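Local coordinates for mandelate racemase/muconate lactonizing enzyme family protein (PDB 3TOY), which belongs to the mandelate racemase/muconate lactonizing enzyme family of the enolase superfamily and pairs an N-terminal capping domain with a metal-binding barrel domain, at residues L57-V62 with L370-S375; Y73-T78 with L343-A348; G194-D199 with I233-D238. All blocks are in the same frame, centred on the assembly; numbering follows the deposited sequence.

Contact 1: residues L57-V62 with L370-S375; sequences LVLIDV and LAWNES
The indole of W372 lies against strand 57-62 with one face on L59 and part of its edge on the next two residues. L59 CB sits over that face, 4.0 Å from the centroid of the six-membered ring and 17° off the ring normal, a CH-pi contact. The CD2 branch of L59 continues the cover to the rim, 3.9 Å from W372 CZ3. At the edge, near the ring plane, I60 O stands 3.6 Å from W372 CZ2. D61 OD1 lies in the plane too and accepts the indole N-H: W372 NE1 to D61 OD1 is 2.6 Å, with an N-H...O angle of 175°. D61 offers the syn lone pair of OD1, while its carboxylate plane is turned 64° from the ring. Its CG lies anti to the carbonyl carbon, which brings the carboxylate within range of the ring although the CB bond does not aim at W372. OD1 is also hydrogen-bonded to H71 ND1, and the H71 ring meets the indole steeply; OD2 has a long, weak ion pair with R35. The contact thus joins the antiparallel sheet of the N-terminal domain to the run leading into helix 374-380. A short, straight bond at the edge and aliphatic carbon on the face together fix the rotation of the indole, and its buried N-H is satisfied by D61 OD1, itself gripped a second time by H71; the nearby arginine and imidazole may help to stabilise the carboxylate's charge.

Contact 2: residues Y73-T78 with L343-A348; sequences YLFAYT and LDFAGA
Y73 meets A346 with a ring face: the methyl CB of A346 lies 3.7 Å from the ring centroid and 21° off its normal, a CH-pi contact. The methyl is displaced toward the hydroxyl end of the ring, where Y73 CZ is its nearest atom at 3.5 Å. Y73 holds CG between its backbone N and carbonyl carbon (chi1 74°), a rotamer that sends the ring toward the 343-348 loop. Its OH accepts from two waters. Water 1, 3.3 Å from Y73 OH, also donates to D344 OD1 and accepts from A346 N, so it ties the phenol to the turn; water 2 lies near the ring plane and has a weak bond to L343 O. E325 OE1 is a further, direct hydrogen-bond partner of the hydroxyl.

Two residues on, F75 again faces the loop, in keeping with the alternation of strand 69-75, an outermost strand within this chain of the antiparallel sheet in the N-terminal domain. The loop opposite follows strand 340-342 of the barrel domain, which makes this a buried interface between the two domains characteristic of the enolase superfamily. F75 and F345 form an offset stack, centroids 4.1 Å apart and planes at 11°. F75 CE1 lies above the centre of the F345 ring and comes within 3.5 Å of F345 CZ, whereas F345 covers F75 nearer its rim.

The strand ends at F75. On the ring face of F75 opposite F345 is the backbone N of Y77, 3.5 Å above the plane, so the phenyl is held between the stacking partner and its own chain. The Y77 and T78 side chains pack on L116 and L117 of a second subunit.

Contact 3: residues G194-D199 with I233-D238; sequences GDLATD and IARLAD
L196 and R235 cross at about a right angle, and the leucine's CD2 methyl does all the touching between them. It lies over the centre of the flat guanidinium, 3.7 Å from R235 CZ. The same methyl is 3.7 Å from R235 CG, so the arginine curls round it rather than extending past it. That curl comes from bends at chi2 (-88°) and chi3 (-68°), which fold the guanidinium back over the methyl. The contact is one of aliphatic carbon against a flat cation, with no hydrogen bond linking the two segments. The guanidinium's NH1 has a long, weak ion pair with D240 of a third subunit.

The other leucine branch turns to L236: L196 CD1 approaches L236 CG at 4.4 Å, a looser meeting than that with R235. L236 CD2 stands 4.5 Å from the backbone O of D199, one turn along from L196. The D199 side chain also starts toward the second segment, but its carboxylate is engaged by R232 through a salt bridge and by G192 N through a hydrogen bond.

Helix 196-210 begins just here. D195 is its N-cap: OD1 accepts from T198 N at 3.0 Å with an angle of 156°, and from T198 OG1, the donors reaching it from opposite faces of the carboxylate plane.

Packing therefore joins the first turn of helix 196-210 to the last part of helix 226-236, helices of successive beta-alpha units of the barrel domain. Between them the chain runs through strand 215-219, which pairs in parallel with strand 186-190 before the first helix and strand 243-245 after the second.

From the N terminus, strand 50-64 supplies the first half of contact 1 and strand 69-75, next to it in the same sheet, the first half of contact 2. The chain then enters the barrel domain, where contact 3 closes a short loop whose nearer ends are 34 residues apart. Contact 2 closes next, its nearer ends 265 residues apart, and contact 1 last, with a separation of 308, so the three loops nest without crossing. Contacts 1 and 2 touch, V58 N lying 2.9 Å from L74 O, and together tie the N-terminal sheet to late parts of the chain. Contact 3 joins neighbouring barrel helices, its centre 41 Å from that of contact 1.

Contact 1: residues L57-V62 with L370-S375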
loop_
_atom_site.group_PDB
_atom_site.type_symbol
_atom_site.label_atom_id
_atom_site.label_comp_id
_atom_site.label_asym_id
_atom_site.label_seq_id
_atom_site.Cartn_x
_atom_site.Cartn_y
_atom_site.Cartn_z
ATOM N N LEU A 57 -6.885 12.471 -44.300
ATOM C CA LEU A 57 -8.152 12.079 -43.679
ATOM C C LEU A 57 -8.762 10.880 -44.393
ATOM O O LEU A 57 -8.521 10.658 -45.577
ATOM C CB LEU A 57 -9.172 13.216 -43.713
ATOM C CG LEU A 57 -8.739 14.634 -43.347
ATOM C CD1 LEU A 57 -9.940 15.602 -43.407
ATOM C CD2 LEU A 57 -8.116 14.624 -41.948
ATOM N N VAL A 58 -9.560 10.111 -43.667
ATOM C CA VAL A 58 -10.390 9.063 -44.256
ATOM C C VAL A 58 -11.843 9.445 -44.014
ATOM O O VAL A 58 -12.268 9.624 -42.870
ATOM C CB VAL A 58 -10.102 7.678 -43.638
ATOM C CG1 VAL A 58 -11.122 6.624 -44.114
ATOM C CG2 VAL A 58 -8.671 7.239 -43.947
ATOM N N LEU A 59 -12.612 9.581 -45.096
ATOM C CA LEU A 59 -14.007 9.995 -45.005
ATOM C C LEU A 59 -14.876 8.770 -45.151
ATOM O O LEU A 59 -14.730 8.004 -46.112
ATOM C CB LEU A 59 -14.332 11.017 -46.113
ATOM C CG LEU A 59 -13.304 12.134 -46.295
ATOM C CD1 LEU A 59 -13.717 13.100 -47.431
ATOM C CD2 LEU A 59 -13.100 12.908 -44.969
ATOM N N ILE A 60 -15.775 8.574 -44.196
ATOM C CA ILE A 60 -16.492 7.321 -44.050
ATOM C C ILE A 60 -17.955 7.579 -44.296
ATOM O O ILE A 60 -18.533 8.521 -43.747
ATOM C CB ILE A 60 -16.293 6.732 -42.604
ATOM C CG1 ILE A 60 -14.810 6.425 -42.356
ATOM C CG2 ILE A 60 -17.196 5.544 -42.352
ATOM C CD1 ILE A 60 -14.476 5.842 -40.936
ATOM N N ASP A 61 -18.554 6.737 -45.141
ATOM C CA ASP A 61 -19.983 6.813 -45.428
ATOM C C ASP A 61 -20.635 5.482 -45.142
ATOM O O ASP A 61 -20.222 4.449 -45.659
ATOM C CB ASP A 61 -20.227 7.184 -46.895
ATOM C CG ASP A 61 -19.624 8.515 -47.255
ATOM O OD1 ASP A 61 -19.902 9.503 -46.558
ATOM O OD2 ASP A 61 -18.862 8.582 -48.238
ATOM N N VAL A 62 -21.672 5.506 -44.332
ATOM C CA VAL A 62 -22.393 4.290 -44.029
ATOM C C VAL A 62 -23.813 4.431 -44.563
ATOM O O VAL A 62 -24.630 5.149 -43.998
ATOM C CB VAL A 62 -22.432 4.002 -42.503
ATOM C CG1 VAL A 62 -23.316 2.777 -42.212
ATOM C CG2 VAL A 62 -21.008 3.799 -41.950
ATOM N N LEU A 370 -21.734 16.452 -40.242
ATOM C CA LEU A 370 -20.656 16.128 -41.164
ATOM C C LEU A 370 -21.259 15.706 -42.509
ATOM O O LEU A 370 -21.782 14.607 -42.638
ATOM C CB LEU A 370 -19.783 14.996 -40.606
ATOM C CG LEU A 370 -19.062 15.247 -39.269
ATOM C CD1 LEU A 370 -18.245 14.009 -38.882
ATOM C CD2 LEU A 370 -18.171 16.457 -39.366
ATOM N N ALA A 371 -21.223 16.601 -43.483
ATOM C CA ALA A 371 -21.631 16.278 -44.851
ATOM C C ALA A 371 -20.517 16.807 -45.718
ATOM O O ALA A 371 -19.921 17.838 -45.400
ATOM C CB ALA A 371 -22.937 16.947 -45.185
ATOM N N TRP A 372 -20.218 16.110 -46.804
ATOM C CA TRP A 372 -19.053 16.455 -47.591
ATOM C C TRP A 372 -19.329 17.529 -48.644
ATOM O O TRP A 372 -20.351 17.503 -49.335
ATOM C CB TRP A 372 -18.497 15.223 -48.290
ATOM C CG TRP A 372 -18.533 13.992 -47.459
ATOM C CD1 TRP A 372 -19.170 12.817 -47.753
ATOM C CD2 TRP A 372 -17.912 13.806 -46.180
ATOM N NE1 TRP A 372 -18.970 11.912 -46.741
ATOM C CE2 TRP A 372 -18.205 12.493 -45.762
ATOM C CE3 TRP A 372 -17.133 14.624 -45.354
ATOM C CZ2 TRP A 372 -17.752 11.975 -44.550
ATOM C CZ3 TRP A 372 -16.684 14.109 -44.148
ATOM C CH2 TRP A 372 -16.996 12.798 -43.758
ATOM N N ASN A 373 -18.404 18.473 -48.742
ATOM C CA ASN A 373 -18.297 19.330 -49.913
ATOM C C ASN A 373 -17.632 18.491 -51.013
ATOM O O ASN A 373 -16.405 18.421 -51.110
ATOM C CB ASN A 373 -17.462 20.560 -49.566
ATOM C CG ASN A 373 -17.164 21.433 -50.775
ATOM O OD1 ASN A 373 -17.515 21.099 -51.909
ATOM N ND2 ASN A 373 -16.504 22.558 -50.531
ATOM N N GLU A 374 -18.451 17.828 -51.828
ATOM C CA GLU A 374 -17.927 16.892 -52.831
ATOM C C GLU A 374 -16.924 17.485 -53.836
ATOM O O GLU A 374 -15.983 16.805 -54.256
ATOM C CB GLU A 374 -19.075 16.193 -53.567
ATOM C CG GLU A 374 -19.879 15.233 -52.693
ATOM C CD GLU A 374 -19.083 14.007 -52.298
ATOM O OE1 GLU A 374 -17.968 13.823 -52.834
ATOM O OE2 GLU A 374 -19.573 13.227 -51.456
ATOM N N SER A 375 -17.116 18.736 -54.245
ATOM C CA SER A 375 -16.179 19.315 -55.195
ATOM C C SER A 375 -14.791 19.397 -54.550
ATOM O O SER A 375 -13.774 19.137 -55.188
ATOM C CB SER A 375 -16.672 20.671 -55.732
ATOM O OG SER A 375 -16.432 21.737 -54.828
#

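Contact 2: residues Y73-T78 with L343-A348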
loop_
_atom_site.group_PDB
_atom_site.type_symbol
_atom_site.label_atom_id
_atom_site.label_comp_id
_atom_site.label_asym_id
_atom_site.label_seq_id
_atom_site.Cartn_x
_atom_site.Cartn_y
_atom_site.Cartn_z
ATOM N N TYR A 73 -15.246 11.142 -40.089
ATOM C CA TYR A 73 -13.899 11.070 -40.662
ATOM C C TYR A 73 -12.841 10.744 -39.599
ATOM O O TYR A 73 -13.050 10.959 -38.377
ATOM C CB TYR A 73 -13.511 12.379 -41.392
ATOM C CG TYR A 73 -13.194 13.533 -40.456
ATOM C CD1 TYR A 73 -11.889 13.752 -40.003
ATOM C CD2 TYR A 73 -14.195 14.386 -40.014
ATOM C CE1 TYR A 73 -11.595 14.800 -39.120
ATOM C CE2 TYR A 73 -13.919 15.427 -39.146
ATOM C CZ TYR A 73 -12.618 15.619 -38.697
ATOM O OH TYR A 73 -12.350 16.653 -37.845
ATOM N N LEU A 74 -11.727 10.217 -40.085
ATOM C CA LEU A 74 -10.537 9.943 -39.298
ATOM C C LEU A 74 -9.403 10.838 -39.763
ATOM O O LEU A 74 -9.219 11.026 -40.976
ATOM C CB LEU A 74 -10.117 8.495 -39.503
ATOM C CG LEU A 74 -11.160 7.438 -39.165
ATOM C CD1 LEU A 74 -10.625 6.065 -39.558
ATOM C CD2 LEU A 74 -11.527 7.473 -37.684
ATOM N N PHE A 75 -8.670 11.425 -38.809
ATOM C CA PHE A 75 -7.352 12.000 -39.093
ATOM C C PHE A 75 -6.384 10.848 -39.028
ATOM O O PHE A 75 -6.359 10.111 -38.030
ATOM C CB PHE A 75 -6.974 13.065 -38.059
ATOM C CG PHE A 75 -5.555 13.539 -38.168
ATOM C CD1 PHE A 75 -5.143 14.322 -39.242
ATOM C CD2 PHE A 75 -4.617 13.205 -37.195
ATOM C CE1 PHE A 75 -3.849 14.756 -39.331
ATOM C CE2 PHE A 75 -3.315 13.635 -37.295
ATOM C CZ PHE A 75 -2.923 14.413 -38.354
ATOM N N ALA A 76 -5.584 10.679 -40.082
ATOM C CA ALA A 76 -4.800 9.469 -40.228
ATOM C C ALA A 76 -3.332 9.634 -39.850
ATOM O O ALA A 76 -2.557 8.669 -39.938
ATOM C CB ALA A 76 -4.933 8.927 -41.658
ATOM N N TYR A 77 -2.958 10.845 -39.430
ATOM C CA TYR A 77 -1.583 11.154 -39.042
ATOM C C TYR A 77 -0.573 11.202 -40.188
ATOM O O TYR A 77 0.179 12.163 -40.301
ATOM C CB TYR A 77 -1.082 10.179 -37.967
ATOM C CG TYR A 77 -1.602 10.522 -36.579
ATOM C CD1 TYR A 77 -0.936 11.451 -35.776
ATOM C CD2 TYR A 77 -2.758 9.936 -36.086
ATOM C CE1 TYR A 77 -1.419 11.771 -34.497
ATOM C CE2 TYR A 77 -3.247 10.259 -34.805
ATOM C CZ TYR A 77 -2.566 11.169 -34.031
ATOM O OH TYR A 77 -3.044 11.491 -32.766
ATOM N N THR A 78 -0.549 10.150 -41.003
ATOM C CA THR A 78 0.443 10.002 -42.084
ATOM C C THR A 78 -0.215 9.379 -43.323
ATOM O O THR A 78 -1.155 8.600 -43.199
ATOM C CB THR A 78 1.657 9.154 -41.631
ATOM O OG1 THR A 78 2.540 8.934 -42.736
ATOM C CG2 THR A 78 1.211 7.794 -41.079
ATOM N N LEU A 343 -8.402 22.126 -33.700
ATOM C CA LEU A 343 -7.402 21.957 -34.753
ATOM C C LEU A 343 -8.201 21.478 -35.961
ATOM O O LEU A 343 -8.742 20.377 -35.958
ATOM C CB LEU A 343 -6.347 20.929 -34.341
ATOM C CG LEU A 343 -5.148 20.637 -35.249
ATOM C CD1 LEU A 343 -4.659 21.871 -35.975
ATOM C CD2 LEU A 343 -4.022 20.008 -34.429
ATOM N N ASP A 344 -8.288 22.315 -36.991
ATOM C CA ASP A 344 -9.258 22.094 -38.060
ATOM C C ASP A 344 -8.635 21.442 -39.296
ATOM O O ASP A 344 -8.183 22.138 -40.209
ATOM C CB ASP A 344 -9.906 23.436 -38.429
ATOM C CG ASP A 344 -11.110 23.287 -39.348
ATOM O OD1 ASP A 344 -11.560 22.152 -39.601
ATOM O OD2 ASP A 344 -11.619 24.327 -39.806
ATOM N N PHE A 345 -8.618 20.113 -39.329
ATOM C CA PHE A 345 -8.083 19.392 -40.484
ATOM C C PHE A 345 -9.124 19.213 -41.588
ATOM O O PHE A 345 -8.769 19.099 -42.768
ATOM C CB PHE A 345 -7.584 17.994 -40.104
ATOM C CG PHE A 345 -6.323 17.980 -39.274
ATOM C CD1 PHE A 345 -5.115 18.428 -39.799
ATOM C CD2 PHE A 345 -6.344 17.468 -37.979
ATOM C CE1 PHE A 345 -3.953 18.404 -39.033
ATOM C CE2 PHE A 345 -5.189 17.428 -37.202
ATOM C CZ PHE A 345 -3.990 17.892 -37.726
ATOM N N ALA A 346 -10.392 19.151 -41.203
ATOM C CA ALA A 346 -11.442 18.755 -42.134
ATOM C C ALA A 346 -12.255 19.888 -42.767
ATOM O O ALA A 346 -13.119 19.617 -43.611
ATOM C CB ALA A 346 -12.383 17.751 -41.474
ATOM N N GLY A 347 -12.016 21.134 -42.359
ATOM C CA GLY A 347 -12.882 22.236 -42.781
ATOM C C GLY A 347 -12.990 22.294 -44.303
ATOM O O GLY A 347 -14.066 22.498 -44.864
ATOM N N ALA A 348 -11.862 22.079 -44.961
ATOM C CA ALA A 348 -11.788 22.192 -46.411
ATOM C C ALA A 348 -12.743 21.242 -47.130
ATOM O O ALA A 348 -13.212 21.547 -48.232
ATOM C CB ALA A 348 -10.361 21.971 -46.873
HETATM O O HOH W 1 -11.651 19.788 -38.473
HETATM O O HOH W 2 -9.728 17.146 -36.671
#

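Contact 3: residues G194-D199 with I233-D238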
loop_
_atom_site.group_PDB
_atom_site.type_symbol
_atom_site.label_atom_id
_atom_site.label_comp_id
_atom_site.label_asym_id
_atom_site.label_seq_id
_atom_site.Cartn_x
_atom_site.Cartn_y
_atom_site.Cartn_z
ATOM N N GLY A 194 13.657 20.700 -29.005
ATOM C CA GLY A 194 15.053 20.983 -28.660
ATOM C C GLY A 194 15.308 20.815 -27.174
ATOM O O GLY A 194 14.704 19.959 -26.529
ATOM N N ASP A 195 16.188 21.640 -26.621
ATOM C CA ASP A 195 16.509 21.564 -25.204
ATOM C C ASP A 195 15.536 22.375 -24.345
ATOM O O ASP A 195 14.621 23.013 -24.875
ATOM C CB ASP A 195 17.958 21.990 -24.963
ATOM C CG ASP A 195 18.231 23.423 -25.387
ATOM O OD1 ASP A 195 17.285 24.154 -25.729
ATOM O OD2 ASP A 195 19.408 23.821 -25.372
ATOM N N LEU A 196 15.703 22.330 -23.024
ATOM C CA LEU A 196 14.816 23.072 -22.127
ATOM C C LEU A 196 14.858 24.587 -22.399
ATOM O O LEU A 196 13.832 25.273 -22.328
ATOM C CB LEU A 196 15.181 22.793 -20.659
ATOM C CG LEU A 196 14.549 23.708 -19.602
ATOM C CD1 LEU A 196 13.020 23.629 -19.665
ATOM C CD2 LEU A 196 15.070 23.349 -18.186
ATOM N N ALA A 197 16.050 25.114 -22.682
ATOM C CA ALA A 197 16.174 26.546 -22.957
ATOM C C ALA A 197 15.214 26.936 -24.067
ATOM O O ALA A 197 14.552 27.968 -23.991
ATOM C CB ALA A 197 17.625 26.919 -23.343
ATOM N N THR A 198 15.142 26.114 -25.103
ATOM C CA THR A 198 14.234 26.382 -26.209
ATOM C C THR A 198 12.765 26.433 -25.774
ATOM O O THR A 198 12.013 27.335 -26.163
ATOM C CB THR A 198 14.438 25.352 -27.316
ATOM O OG1 THR A 198 15.753 25.530 -27.861
ATOM C CG2 THR A 198 13.422 25.534 -28.420
ATOM N N ASP A 199 12.362 25.484 -24.938
ATOM C CA ASP A 199 10.991 25.455 -24.449
ATOM C C ASP A 199 10.736 26.687 -23.617
ATOM O O ASP A 199 9.685 27.318 -23.725
ATOM C CB ASP A 199 10.751 24.236 -23.550
ATOM C CG ASP A 199 10.822 22.923 -24.293
ATOM O OD1 ASP A 199 10.521 22.880 -25.516
ATOM O OD2 ASP A 199 11.164 21.914 -23.632
ATOM N N ILE A 233 9.509 20.385 -16.357
ATOM C CA ILE A 233 8.269 20.894 -15.771
ATOM C C ILE A 233 8.535 21.810 -14.580
ATOM O O ILE A 233 7.913 22.865 -14.451
ATOM C CB ILE A 233 7.286 19.744 -15.390
ATOM C CG1 ILE A 233 6.825 19.023 -16.669
ATOM C CG2 ILE A 233 6.111 20.307 -14.571
ATOM C CD1 ILE A 233 6.008 17.708 -16.395
ATOM N N ALA A 234 9.480 21.440 -13.719
ATOM C CA ALA A 234 9.776 22.284 -12.556
ATOM C C ALA A 234 10.277 23.670 -12.984
ATOM O O ALA A 234 10.012 24.689 -12.333
ATOM C CB ALA A 234 10.785 21.625 -11.659
ATOM N N ARG A 235 11.008 23.698 -14.080
ATOM C CA ARG A 235 11.614 24.941 -14.535
ATOM C C ARG A 235 10.585 25.804 -15.261
ATOM O O ARG A 235 10.782 27.009 -15.438
ATOM C CB ARG A 235 12.805 24.621 -15.440
ATOM C CG ARG A 235 13.910 23.879 -14.687
ATOM C CD ARG A 235 14.888 24.855 -14.014
ATOM N NE ARG A 235 15.649 25.578 -15.031
ATOM C CZ ARG A 235 16.827 25.181 -15.513
ATOM N NH1 ARG A 235 17.402 24.073 -15.052
ATOM N NH2 ARG A 235 17.433 25.892 -16.463
ATOM N N LEU A 236 9.489 25.188 -15.690
ATOM C CA LEU A 236 8.437 25.919 -16.410
ATOM C C LEU A 236 7.266 26.341 -15.518
ATOM O O LEU A 236 6.318 27.007 -15.974
ATOM C CB LEU A 236 7.879 25.065 -17.549
ATOM C CG LEU A 236 8.849 24.757 -18.687
ATOM C CD1 LEU A 236 8.303 23.655 -19.598
ATOM C CD2 LEU A 236 9.136 26.044 -19.473
ATOM N N ALA A 237 7.304 25.951 -14.256
ATOM C CA ALA A 237 6.151 26.199 -13.379
ATOM C C ALA A 237 5.873 27.697 -13.109
ATOM O O ALA A 237 4.797 28.057 -12.645
ATOM C CB ALA A 237 6.306 25.429 -12.083
ATOM N N ASP A 238 6.824 28.567 -13.416
ATOM C CA ASP A 238 6.645 30.005 -13.194
ATOM C C ASP A 238 5.796 30.709 -14.253
ATOM O O ASP A 238 5.525 31.901 -14.142
ATOM C CB ASP A 238 8.004 30.705 -13.108
ATOM C CG ASP A 238 8.687 30.481 -11.777
ATOM O OD1 ASP A 238 7.974 30.302 -10.764
ATOM O OD2 ASP A 238 9.936 30.480 -11.742
#